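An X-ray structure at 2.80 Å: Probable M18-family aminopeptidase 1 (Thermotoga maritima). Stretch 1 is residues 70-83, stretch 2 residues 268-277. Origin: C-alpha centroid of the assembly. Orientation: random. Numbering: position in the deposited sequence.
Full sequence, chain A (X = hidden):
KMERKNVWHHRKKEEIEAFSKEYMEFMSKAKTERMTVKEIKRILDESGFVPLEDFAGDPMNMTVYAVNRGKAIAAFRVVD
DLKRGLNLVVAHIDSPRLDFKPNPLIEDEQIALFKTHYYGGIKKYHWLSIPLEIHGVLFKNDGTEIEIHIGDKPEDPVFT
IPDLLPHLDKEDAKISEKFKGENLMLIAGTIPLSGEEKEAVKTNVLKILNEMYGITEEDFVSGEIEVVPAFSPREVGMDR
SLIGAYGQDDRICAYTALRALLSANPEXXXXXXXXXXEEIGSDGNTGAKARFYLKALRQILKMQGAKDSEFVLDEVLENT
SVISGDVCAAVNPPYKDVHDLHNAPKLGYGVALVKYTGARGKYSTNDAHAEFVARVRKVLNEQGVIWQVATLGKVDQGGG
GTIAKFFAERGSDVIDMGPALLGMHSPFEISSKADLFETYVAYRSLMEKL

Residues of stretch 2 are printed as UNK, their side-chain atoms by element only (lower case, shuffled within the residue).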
# COMPACT_ATOMS: atom_id res chain seq x y z
N GLY A 70 -42.11 -31.43 -14.42
CA GLY A 70 -42.16 -31.71 -13.00
C GLY A 70 -41.46 -30.60 -12.26
O GLY A 70 -41.23 -30.70 -11.06
N LYS A 71 -41.12 -29.54 -12.98
CA LYS A 71 -40.43 -28.40 -12.39
C LYS A 71 -41.10 -27.08 -12.75
O LYS A 71 -40.76 -26.04 -12.20
CB LYS A 71 -38.97 -28.37 -12.86
CG LYS A 71 -38.17 -29.59 -12.45
CD LYS A 71 -36.76 -29.51 -13.01
CE LYS A 71 -35.95 -30.71 -12.58
NZ LYS A 71 -34.54 -30.66 -13.09
N ALA A 72 -42.06 -27.12 -13.66
CA ALA A 72 -42.77 -25.92 -14.06
C ALA A 72 -44.22 -26.29 -14.30
O ALA A 72 -44.52 -27.43 -14.64
CB ALA A 72 -42.15 -25.34 -15.31
N ILE A 73 -45.12 -25.35 -14.12
CA ILE A 73 -46.52 -25.65 -14.33
C ILE A 73 -47.35 -24.40 -14.55
O ILE A 73 -47.32 -23.45 -13.76
CB ILE A 73 -47.07 -26.46 -13.13
CG1 ILE A 73 -48.51 -26.89 -13.40
CG2 ILE A 73 -46.98 -25.62 -11.86
CD1 ILE A 73 -49.10 -27.74 -12.29
N ALA A 74 -48.09 -24.39 -15.66
CA ALA A 74 -48.94 -23.26 -16.01
C ALA A 74 -50.40 -23.68 -15.82
O ALA A 74 -50.80 -24.76 -16.24
CB ALA A 74 -48.68 -22.85 -17.44
N ALA A 75 -51.18 -22.83 -15.17
CA ALA A 75 -52.58 -23.12 -14.94
C ALA A 75 -53.45 -22.02 -15.51
O ALA A 75 -53.24 -20.85 -15.21
CB ALA A 75 -52.85 -23.27 -13.46
N PHE A 76 -54.42 -22.39 -16.35
CA PHE A 76 -55.30 -21.39 -16.93
C PHE A 76 -56.75 -21.64 -16.56
O PHE A 76 -57.13 -22.69 -16.05
CB PHE A 76 -55.20 -21.38 -18.46
CG PHE A 76 -53.80 -21.24 -18.97
CD1 PHE A 76 -53.08 -22.37 -19.38
CD2 PHE A 76 -53.19 -19.99 -19.05
CE1 PHE A 76 -51.78 -22.24 -19.84
CE2 PHE A 76 -51.88 -19.86 -19.51
CZ PHE A 76 -51.18 -20.98 -19.91
N ARG A 77 -57.55 -20.61 -16.82
CA ARG A 77 -58.99 -20.64 -16.61
C ARG A 77 -59.50 -19.88 -17.83
O ARG A 77 -59.88 -18.71 -17.74
CB ARG A 77 -59.39 -19.94 -15.31
CG ARG A 77 -59.22 -20.81 -14.09
CD ARG A 77 -59.76 -20.14 -12.84
NE ARG A 77 -61.19 -19.88 -12.95
CZ ARG A 77 -61.90 -19.20 -12.04
NH1 ARG A 77 -61.31 -18.73 -10.95
NH2 ARG A 77 -63.20 -18.99 -12.22
N VAL A 78 -59.43 -20.55 -18.98
CA VAL A 78 -59.88 -19.96 -20.23
C VAL A 78 -61.37 -19.76 -20.06
O VAL A 78 -62.10 -20.68 -19.69
CB VAL A 78 -59.62 -20.90 -21.41
CG1 VAL A 78 -60.16 -20.30 -22.68
CG2 VAL A 78 -58.13 -21.15 -21.55
N VAL A 79 -61.83 -18.54 -20.33
CA VAL A 79 -63.22 -18.19 -20.15
C VAL A 79 -63.80 -17.46 -21.36
O VAL A 79 -64.99 -17.14 -21.40
CB VAL A 79 -63.37 -17.34 -18.86
CG1 VAL A 79 -64.77 -16.80 -18.73
CG2 VAL A 79 -63.04 -18.21 -17.65
N ASP A 80 -62.95 -17.20 -22.35
CA ASP A 80 -63.40 -16.52 -23.55
C ASP A 80 -62.42 -16.83 -24.67
O ASP A 80 -61.60 -17.74 -24.55
CB ASP A 80 -63.45 -15.01 -23.32
CG ASP A 80 -64.37 -14.30 -24.30
OD1 ASP A 80 -64.38 -14.67 -25.49
OD2 ASP A 80 -65.09 -13.37 -23.88
N ASP A 81 -62.51 -16.09 -25.77
CA ASP A 81 -61.62 -16.28 -26.90
C ASP A 81 -60.24 -15.74 -26.47
O ASP A 81 -60.13 -14.59 -26.04
CB ASP A 81 -62.16 -15.50 -28.09
CG ASP A 81 -61.28 -15.60 -29.31
OD1 ASP A 81 -61.61 -14.93 -30.31
OD2 ASP A 81 -60.27 -16.33 -29.28
N LEU A 82 -59.20 -16.57 -26.55
CA LEU A 82 -57.86 -16.11 -26.15
C LEU A 82 -57.44 -14.85 -26.87
O LEU A 82 -56.55 -14.14 -26.41
CB LEU A 82 -56.79 -17.17 -26.39
CG LEU A 82 -56.61 -18.27 -25.35
CD1 LEU A 82 -55.17 -18.79 -25.48
CD2 LEU A 82 -56.86 -17.73 -23.94
N LYS A 83 -58.06 -14.58 -28.02
CA LYS A 83 -57.71 -13.38 -28.77
C LYS A 83 -57.96 -12.13 -27.95
O LYS A 83 -57.37 -11.08 -28.20
CB LYS A 83 -58.50 -13.32 -30.09
CG LYS A 83 -57.89 -14.15 -31.22
CD LYS A 83 -58.36 -13.64 -32.57
CE LYS A 83 -59.75 -14.14 -32.94
NZ LYS A 83 -59.70 -15.55 -33.42
N UNK A 268 -62.38 -12.09 -18.05
CA UNK A 268 -61.49 -12.32 -19.18
C UNK A 268 -60.65 -13.54 -18.77
O UNK A 268 -60.39 -13.73 -17.58
c UNK A 268 -58.68 -9.85 -20.27
c UNK A 268 -60.62 -11.07 -19.35
c UNK A 268 -57.58 -9.81 -21.31
c UNK A 268 -59.49 -11.14 -20.34
n UNK A 268 -56.77 -8.56 -21.24
N UNK A 269 -60.23 -14.37 -19.71
CA UNK A 269 -59.42 -15.52 -19.35
C UNK A 269 -58.29 -15.10 -18.42
O UNK A 269 -57.72 -14.02 -18.58
c UNK A 269 -58.80 -16.17 -20.60
o UNK A 269 -59.77 -16.87 -21.38
N UNK A 270 -57.97 -15.94 -17.44
CA UNK A 270 -56.89 -15.64 -16.52
C UNK A 270 -56.00 -16.87 -16.36
O UNK A 270 -56.33 -17.95 -16.84
c UNK A 270 -57.41 -15.25 -15.13
c UNK A 270 -58.31 -14.04 -15.24
c UNK A 270 -58.15 -16.44 -14.50
c UNK A 270 -58.49 -16.26 -13.03
N UNK A 271 -54.88 -16.70 -15.67
CA UNK A 271 -53.98 -17.83 -15.48
C UNK A 271 -52.73 -17.48 -14.70
O UNK A 271 -52.41 -16.31 -14.51
N UNK A 272 -52.02 -18.52 -14.26
CA UNK A 272 -50.79 -18.36 -13.50
C UNK A 272 -49.74 -19.34 -14.00
O UNK A 272 -50.02 -20.52 -14.18
c UNK A 272 -52.10 -17.71 -11.44
c UNK A 272 -51.00 -18.61 -11.99
c UNK A 272 -49.71 -18.37 -11.26
N UNK A 273 -48.52 -18.86 -14.23
CA UNK A 273 -47.45 -19.73 -14.68
C UNK A 273 -46.32 -19.75 -13.64
O UNK A 273 -45.93 -18.71 -13.12
c UNK A 273 -45.90 -20.27 -16.56
c UNK A 273 -48.06 -19.17 -17.01
c UNK A 273 -46.91 -19.27 -16.03
c UNK A 273 -47.70 -18.42 -18.26
N UNK A 274 -45.82 -20.94 -13.35
CA UNK A 274 -44.77 -21.11 -12.36
C UNK A 274 -43.49 -21.63 -13.00
O UNK A 274 -43.46 -22.75 -13.50
c UNK A 274 -45.25 -22.09 -11.31
c UNK A 274 -47.63 -19.91 -9.31
c UNK A 274 -46.47 -21.62 -10.56
c UNK A 274 -47.52 -22.48 -10.32
c UNK A 274 -48.68 -20.78 -9.07
c UNK A 274 -46.53 -20.33 -10.05
c UNK A 274 -48.63 -22.06 -9.58
N UNK A 275 -42.44 -20.81 -12.99
CA UNK A 275 -41.18 -21.22 -13.60
C UNK A 275 -40.10 -21.67 -12.64
O UNK A 275 -40.16 -21.41 -11.44
c UNK A 275 -41.43 -20.36 -16.83
c UNK A 275 -40.61 -20.09 -14.47
c UNK A 275 -41.51 -19.70 -15.60
c UNK A 275 -43.26 -18.29 -16.51
c UNK A 275 -43.18 -18.96 -17.73
c UNK A 275 -42.44 -18.67 -15.45
c UNK A 275 -42.26 -19.99 -17.89
N UNK A 276 -39.11 -22.34 -13.20
CA UNK A 276 -37.96 -22.87 -12.47
C UNK A 276 -36.74 -22.20 -13.12
O UNK A 276 -36.86 -21.63 -14.20
c UNK A 276 -37.97 -24.41 -12.62
c UNK A 276 -36.60 -25.08 -12.48
o UNK A 276 -36.17 -25.74 -13.46
o UNK A 276 -35.95 -24.98 -11.41
N UNK A 277 -35.59 -22.22 -12.46
CA UNK A 277 -34.37 -21.63 -13.02
C UNK A 277 -34.27 -20.10 -13.04
O UNK A 277 -33.32 -19.56 -13.60
c UNK A 277 -34.16 -22.14 -14.46
n UNK A 277 -31.69 -25.82 -13.54
c UNK A 277 -33.83 -24.52 -13.71
c UNK A 277 -33.31 -23.40 -14.59
c UNK A 277 -33.12 -25.84 -13.96
O HOH W 1 -34.41 -27.60 -11.76

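Position 268 carries four carbons in a row ending in a nitrogen, an unbranched chain that makes no contact with stretch 1 and points away from it. This is Lys268, extended in all four chi angles, its charged end free of the strand pairing.

Position 269 has one carbon followed by one oxygen, and that oxygen lies by Val79 N and Asp80 N: a serine. Ser269 suits a place where the partner chain stops pairing strand to strand: its OG accepts from the backbone nitrogens of the following turn, Val79 N at 2.9 Å from Ser269 OG and, weakly, Asp80 N at 3.3 Å from the same OG. A short side chain with an acceptor at its tip can thus satisfy amides that no backbone carbonyl of stretch 2 takes up.

At position 270 four carbons fork at the first, one arm being two carbons long; the group packs along the side chain of Arg77. It is Ile270, whose CG1 lies 3.8 Å from Arg77 CB. The branched aliphatic shape favours extended backbone and covers the apolar part of the arginine, while Ile270 O accepts from Arg77 N at 2.9 Å.

Position 271 has no side-chain atoms; its CA is 3.1 Å from Ala75 O and 4.1 Å from Phe76 CA. It is therefore Gly271. A CB built here would stand 2.7 Å from Phe76 CD2 and 3.0 Å from Ala75 O, both clashes, so the bare backbone makes room for the aromatic ring.

Position 272 shows one carbon carrying two more, none very close to stretch 1; the contact runs through backbone. This is Val272, whose beta-branched side chain suits an extended strand and a buried face beside Ala75. Ala75 N to Val272 O and Val272 N to Ala75 O are each 2.8 Å.

Position 273 again has four carbons forked at the first with one longer arm, and one of them meets Ala74 CB: Ile273. On the face it shares with Ala74, its CG1 lies 3.8 Å from Ala74 CB, a larger side chain set beside a small one.

Position 274 bears one carbon and a ring of six carbons, without oxygen, its edge against Ile73: Phe274. Ile73 CG2 is 3.5 Å from Phe274 CD1, an apolar contact in a buried setting.

Position 275 has the same carbon and six-membered ring but points away from stretch 1: Phe275, buried against other parts of the protein.

Position 276 has two carbons, the second carrying two oxygens; its CB points toward stretch 1, 3.3 Å from Lys71 O. In Asp276 a short carboxylate can meet water 1, which lies 3.1 Å from Asp276 OD2, can donate to it, and accepts weakly from Lys71 NZ at 3.3 Å.

Position 277 ends four carbons in a nitrogen, beyond contact distance: Lys277, whose type this contact does not explain.

The contact is an antiparallel strand pair at 177°. Hydrogen-bonded pairs alternate with close pairs: Ile73 N to Phe274 O (3.1 Å) and Phe274 N to Ile73 O (3.0 Å) begin the ladder, and a weak bond from Ile270 N to Arg77 O (3.4 Å) closes it before Ser269 takes over.

Stretch 2 268-277: KSIGVIFFDK
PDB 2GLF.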